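Local coordinates for protein sulfate adenylyltransferase, adenylylsulfate kinase (Thiobacillus denitrificans, PDB 3CR8) that assembles as a hexamer and probably phosphorylates adenosine 5'-phosphosulfate with ATP to give 3'-phosphoadenylyl sulfate, the activated form of sulfate, at residues A[212-223]-A[351-361]. Sequence-based numbering, arbitrary orientation.
Sequences GLVRSFLAIRDR and FPEVLAELHRQ
Glu357 OE2 is gripped by two groups: Gln361 NE2, one helical turn on, bonds almost straight to its anti lone pair (2.8 Å), and Arg215 NE reaches it across the contact in a weak, long salt bridge (3.3 Å). The Glu357 chain leaves its helix with CG opposite the backbone N (chi1 170°) and turns at chi2, which brings CG against Ser216 CA. Arg215 NH1 turns to the carbonyls of Met394 and Glu395 of the second subunit. The Gln361 amide also gives a weak bond to Gly212 O, and the bare Gly212 CA lets it lie close.

At the far end Arg223 grips Glu353 side-on, NE to OE1 (3.0 Å) and NH2 to OE2 (2.7 Å), the guanidinium and carboxylate planes 25° apart. Arg223 CG makes a CH-pi contact over one face of the Phe351 ring, 4.1 Å from its centroid; Arg177 adds a cation-pi contact to this ring and Tyr180 meets it edge-to-face. Small Ala219 sits between the two polar ends, where its CA comes within 5.8 Å of Val354 CA.

The two-bond Arg223-Glu353 bridge thus firmly ties the turn after helix 210-220 to the start of near-antiparallel helix 352-361 in the ATP-sulfurylase-like region, whereas the weaker Arg215-Glu357 bridge shares its arginine with the subunit interface.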
loop_
_atom_site.group_PDB
_atom_site.type_symbol
_atom_site.label_atom_id
_atom_site.label_comp_id
_atom_site.label_asym_id
_atom_site.label_seq_id
_atom_site.Cartn_x
_atom_site.Cartn_y
_atom_site.Cartn_z
ATOM N N GLY A 212 19.398 -2.083 -24.096
ATOM C CA GLY A 212 18.667 -1.174 -23.232
ATOM C C GLY A 212 17.542 -0.432 -23.949
ATOM O O GLY A 212 16.442 -0.296 -23.421
ATOM N N LEU A 213 17.807 0.052 -25.156
ATOM C CA LEU A 213 16.797 0.753 -25.922
ATOM C C LEU A 213 15.608 -0.139 -26.153
ATOM O O LEU A 213 14.483 0.243 -25.932
ATOM C CB LEU A 213 17.373 1.135 -27.261
ATOM C CG LEU A 213 16.906 2.426 -27.889
ATOM C CD1 LEU A 213 16.744 2.109 -29.340
ATOM C CD2 LEU A 213 15.603 2.936 -27.263
ATOM N N VAL A 214 15.847 -1.343 -26.629
ATOM C CA VAL A 214 14.735 -2.222 -26.871
ATOM C C VAL A 214 14.014 -2.454 -25.562
ATOM O O VAL A 214 12.787 -2.430 -25.519
ATOM C CB VAL A 214 15.164 -3.553 -27.472
ATOM C CG1 VAL A 214 13.979 -4.542 -27.504
ATOM C CG2 VAL A 214 15.752 -3.320 -28.841
ATOM N N ARG A 215 14.764 -2.663 -24.487
ATOM C CA ARG A 215 14.103 -3.024 -23.245
ATOM C C ARG A 215 13.222 -1.896 -22.710
ATOM O O ARG A 215 12.171 -2.143 -22.119
ATOM C CB ARG A 215 15.100 -3.508 -22.198
ATOM C CG ARG A 215 14.522 -4.609 -21.329
ATOM C CD ARG A 215 15.621 -5.525 -20.907
ATOM N NE ARG A 215 16.852 -4.754 -20.815
ATOM C CZ ARG A 215 18.049 -5.237 -21.136
ATOM N NH1 ARG A 215 18.154 -6.498 -21.579
ATOM N NH2 ARG A 215 19.131 -4.462 -21.025
ATOM N N SER A 216 13.635 -0.660 -22.939
ATOM C CA SER A 216 12.850 0.467 -22.513
ATOM C C SER A 216 11.572 0.621 -23.335
ATOM O O SER A 216 10.605 1.201 -22.860
ATOM C CB SER A 216 13.699 1.737 -22.568
ATOM O OG SER A 216 13.745 2.271 -23.876
ATOM N N PHE A 217 11.568 0.125 -24.573
ATOM C CA PHE A 217 10.343 0.100 -25.363
ATOM C C PHE A 217 9.407 -0.995 -24.895
ATOM O O PHE A 217 8.216 -0.777 -24.758
ATOM C CB PHE A 217 10.632 -0.001 -26.856
ATOM C CG PHE A 217 10.771 1.325 -27.493
ATOM C CD1 PHE A 217 11.977 2.013 -27.425
ATOM C CD2 PHE A 217 9.671 1.947 -28.077
ATOM C CE1 PHE A 217 12.101 3.280 -27.965
ATOM C CE2 PHE A 217 9.793 3.209 -28.632
ATOM C CZ PHE A 217 10.999 3.879 -28.567
ATOM N N LEU A 218 9.954 -2.168 -24.618
ATOM C CA LEU A 218 9.155 -3.269 -24.132
ATOM C C LEU A 218 8.495 -2.877 -22.857
ATOM O O LEU A 218 7.405 -3.332 -22.562
ATOM C CB LEU A 218 10.033 -4.474 -23.892
ATOM C CG LEU A 218 10.481 -5.164 -25.172
ATOM C CD1 LEU A 218 11.596 -6.153 -24.841
ATOM C CD2 LEU A 218 9.308 -5.808 -25.892
ATOM N N ALA A 219 9.156 -1.997 -22.116
ATOM C CA ALA A 219 8.698 -1.590 -20.794
ATOM C C ALA A 219 7.417 -0.795 -20.846
ATOM O O ALA A 219 6.562 -0.934 -19.985
ATOM C CB ALA A 219 9.790 -0.797 -20.085
ATOM N N ILE A 220 7.287 0.031 -21.873
ATOM C CA ILE A 220 6.160 0.938 -21.956
ATOM C C ILE A 220 5.179 0.559 -23.051
ATOM O O ILE A 220 4.175 1.241 -23.264
ATOM C CB ILE A 220 6.656 2.359 -22.188
ATOM C CG1 ILE A 220 6.541 2.793 -23.656
ATOM C CG2 ILE A 220 8.091 2.452 -21.752
ATOM C CD1 ILE A 220 6.734 4.327 -23.832
ATOM N N ARG A 221 5.446 -0.537 -23.744
ATOM C CA ARG A 221 4.577 -0.902 -24.843
ATOM C C ARG A 221 3.125 -1.096 -24.406
ATOM O O ARG A 221 2.215 -0.781 -25.179
ATOM C CB ARG A 221 5.088 -2.141 -25.571
ATOM C CG ARG A 221 4.160 -2.623 -26.669
ATOM C CD ARG A 221 4.688 -3.877 -27.326
ATOM N NE ARG A 221 4.993 -4.896 -26.333
ATOM C CZ ARG A 221 5.540 -6.069 -26.627
ATOM N NH1 ARG A 221 5.823 -6.354 -27.897
ATOM N NH2 ARG A 221 5.805 -6.948 -25.660
ATOM N N ASP A 222 2.907 -1.594 -23.184
ATOM C CA ASP A 222 1.540 -1.897 -22.725
ATOM C C ASP A 222 0.670 -0.664 -22.493
ATOM O O ASP A 222 -0.552 -0.772 -22.380
ATOM C CB ASP A 222 1.556 -2.775 -21.479
ATOM C CG ASP A 222 1.981 -4.183 -21.783
ATOM O OD1 ASP A 222 1.409 -5.115 -21.177
ATOM O OD2 ASP A 222 2.879 -4.357 -22.642
ATOM N N ARG A 223 1.324 0.495 -22.424
ATOM C CA ARG A 223 0.659 1.790 -22.305
ATOM C C ARG A 223 0.036 2.216 -23.630
ATOM O O ARG A 223 -0.565 3.282 -23.737
ATOM C CB ARG A 223 1.670 2.875 -21.911
ATOM C CG ARG A 223 2.384 2.657 -20.594
ATOM C CD ARG A 223 1.537 3.176 -19.484
ATOM N NE ARG A 223 2.146 2.979 -18.178
ATOM C CZ ARG A 223 1.579 3.414 -17.064
ATOM N NH1 ARG A 223 0.414 4.051 -17.153
ATOM N NH2 ARG A 223 2.165 3.235 -15.887
ATOM N N PHE A 351 6.946 7.129 -17.021
ATOM C CA PHE A 351 6.160 6.075 -16.379
ATOM C C PHE A 351 7.061 5.347 -15.384
ATOM O O PHE A 351 8.275 5.272 -15.590
ATOM C CB PHE A 351 5.615 5.076 -17.404
ATOM C CG PHE A 351 4.771 5.694 -18.483
ATOM C CD1 PHE A 351 5.355 6.172 -19.646
ATOM C CD2 PHE A 351 3.388 5.780 -18.347
ATOM C CE1 PHE A 351 4.576 6.732 -20.663
ATOM C CE2 PHE A 351 2.584 6.344 -19.361
ATOM C CZ PHE A 351 3.181 6.821 -20.523
ATOM N N PRO A 352 6.477 4.809 -14.297
ATOM C CA PRO A 352 7.255 4.056 -13.300
ATOM C C PRO A 352 8.115 2.955 -13.906
ATOM O O PRO A 352 9.286 2.856 -13.576
ATOM C CB PRO A 352 6.182 3.458 -12.404
ATOM C CG PRO A 352 5.065 4.413 -12.522
ATOM C CD PRO A 352 5.063 4.907 -13.915
ATOM N N GLU A 353 7.532 2.160 -14.798
ATOM C CA GLU A 353 8.230 1.077 -15.491
ATOM C C GLU A 353 9.497 1.521 -16.220
ATOM O O GLU A 353 10.533 0.884 -16.107
ATOM C CB GLU A 353 7.305 0.425 -16.507
ATOM C CG GLU A 353 5.936 0.197 -16.003
ATOM C CD GLU A 353 4.968 1.275 -16.458
ATOM O OE1 GLU A 353 4.570 1.264 -17.650
ATOM O OE2 GLU A 353 4.599 2.123 -15.611
ATOM N N VAL A 354 9.396 2.582 -17.005
ATOM C CA VAL A 354 10.508 3.064 -17.780
ATOM C C VAL A 354 11.552 3.582 -16.825
ATOM O O VAL A 354 12.746 3.297 -16.960
ATOM C CB VAL A 354 10.079 4.230 -18.673
ATOM C CG1 VAL A 354 11.138 4.531 -19.722
ATOM C CG2 VAL A 354 8.746 3.930 -19.315
ATOM N N LEU A 355 11.109 4.364 -15.849
ATOM C CA LEU A 355 12.044 4.885 -14.859
ATOM C C LEU A 355 12.801 3.722 -14.243
ATOM O O LEU A 355 14.022 3.745 -14.158
ATOM C CB LEU A 355 11.319 5.716 -13.799
ATOM C CG LEU A 355 10.840 7.034 -14.408
ATOM C CD1 LEU A 355 10.373 7.970 -13.332
ATOM C CD2 LEU A 355 11.929 7.698 -15.253
ATOM N N ALA A 356 12.055 2.688 -13.860
ATOM C CA ALA A 356 12.606 1.536 -13.164
ATOM C C ALA A 356 13.637 0.863 -14.046
ATOM O O ALA A 356 14.683 0.410 -13.585
ATOM C CB ALA A 356 11.486 0.576 -12.783
ATOM N N GLU A 357 13.336 0.840 -15.333
ATOM C CA GLU A 357 14.188 0.196 -16.311
ATOM C C GLU A 357 15.429 1.021 -16.570
ATOM O O GLU A 357 16.511 0.481 -16.565
ATOM C CB GLU A 357 13.407 -0.075 -17.607
ATOM C CG GLU A 357 14.241 -0.535 -18.794
ATOM C CD GLU A 357 14.917 -1.875 -18.561
ATOM O OE1 GLU A 357 14.316 -2.748 -17.896
ATOM O OE2 GLU A 357 16.052 -2.057 -19.055
ATOM N N LEU A 358 15.283 2.323 -16.785
ATOM C CA LEU A 358 16.458 3.192 -16.922
ATOM C C LEU A 358 17.388 3.148 -15.713
ATOM O O LEU A 358 18.587 3.365 -15.853
ATOM C CB LEU A 358 16.044 4.630 -17.154
ATOM C CG LEU A 358 15.260 4.834 -18.433
ATOM C CD1 LEU A 358 14.746 6.226 -18.487
ATOM C CD2 LEU A 358 16.137 4.540 -19.616
ATOM N N HIS A 359 16.837 2.874 -14.531
ATOM C CA HIS A 359 17.656 2.689 -13.340
ATOM C C HIS A 359 18.335 1.316 -13.238
ATOM O O HIS A 359 19.411 1.179 -12.695
ATOM C CB HIS A 359 16.876 3.033 -12.088
ATOM C CG HIS A 359 17.096 4.439 -11.627
ATOM N ND1 HIS A 359 16.076 5.247 -11.164
ATOM C CD2 HIS A 359 18.226 5.185 -11.569
ATOM C CE1 HIS A 359 16.574 6.422 -10.824
ATOM N NE2 HIS A 359 17.875 6.414 -11.069
ATOM N N ARG A 360 17.728 0.291 -13.791
ATOM C CA ARG A 360 18.443 -0.974 -13.864
ATOM C C ARG A 360 19.626 -0.893 -14.847
ATOM O O ARG A 360 20.615 -1.613 -14.693
ATOM C CB ARG A 360 17.481 -2.132 -14.168
ATOM C CG ARG A 360 16.762 -2.607 -12.919
ATOM C CD ARG A 360 15.877 -3.774 -13.177
ATOM N NE ARG A 360 14.502 -3.369 -13.462
ATOM C CZ ARG A 360 13.949 -3.421 -14.671
ATOM N NH1 ARG A 360 14.663 -3.857 -15.711
ATOM N NH2 ARG A 360 12.690 -3.039 -14.840
ATOM N N GLN A 361 19.536 0.010 -15.827
ATOM C CA GLN A 361 20.578 0.169 -16.835
ATOM C C GLN A 361 21.683 1.064 -16.343
ATOM O O GLN A 361 22.858 0.692 -16.412
ATOM C CB GLN A 361 20.014 0.754 -18.122
ATOM C CG GLN A 361 18.970 -0.117 -18.798
ATOM C CD GLN A 361 18.371 0.550 -20.019
ATOM O OE1 GLN A 361 18.974 1.445 -20.622
ATOM N NE2 GLN A 361 17.178 0.113 -20.394
#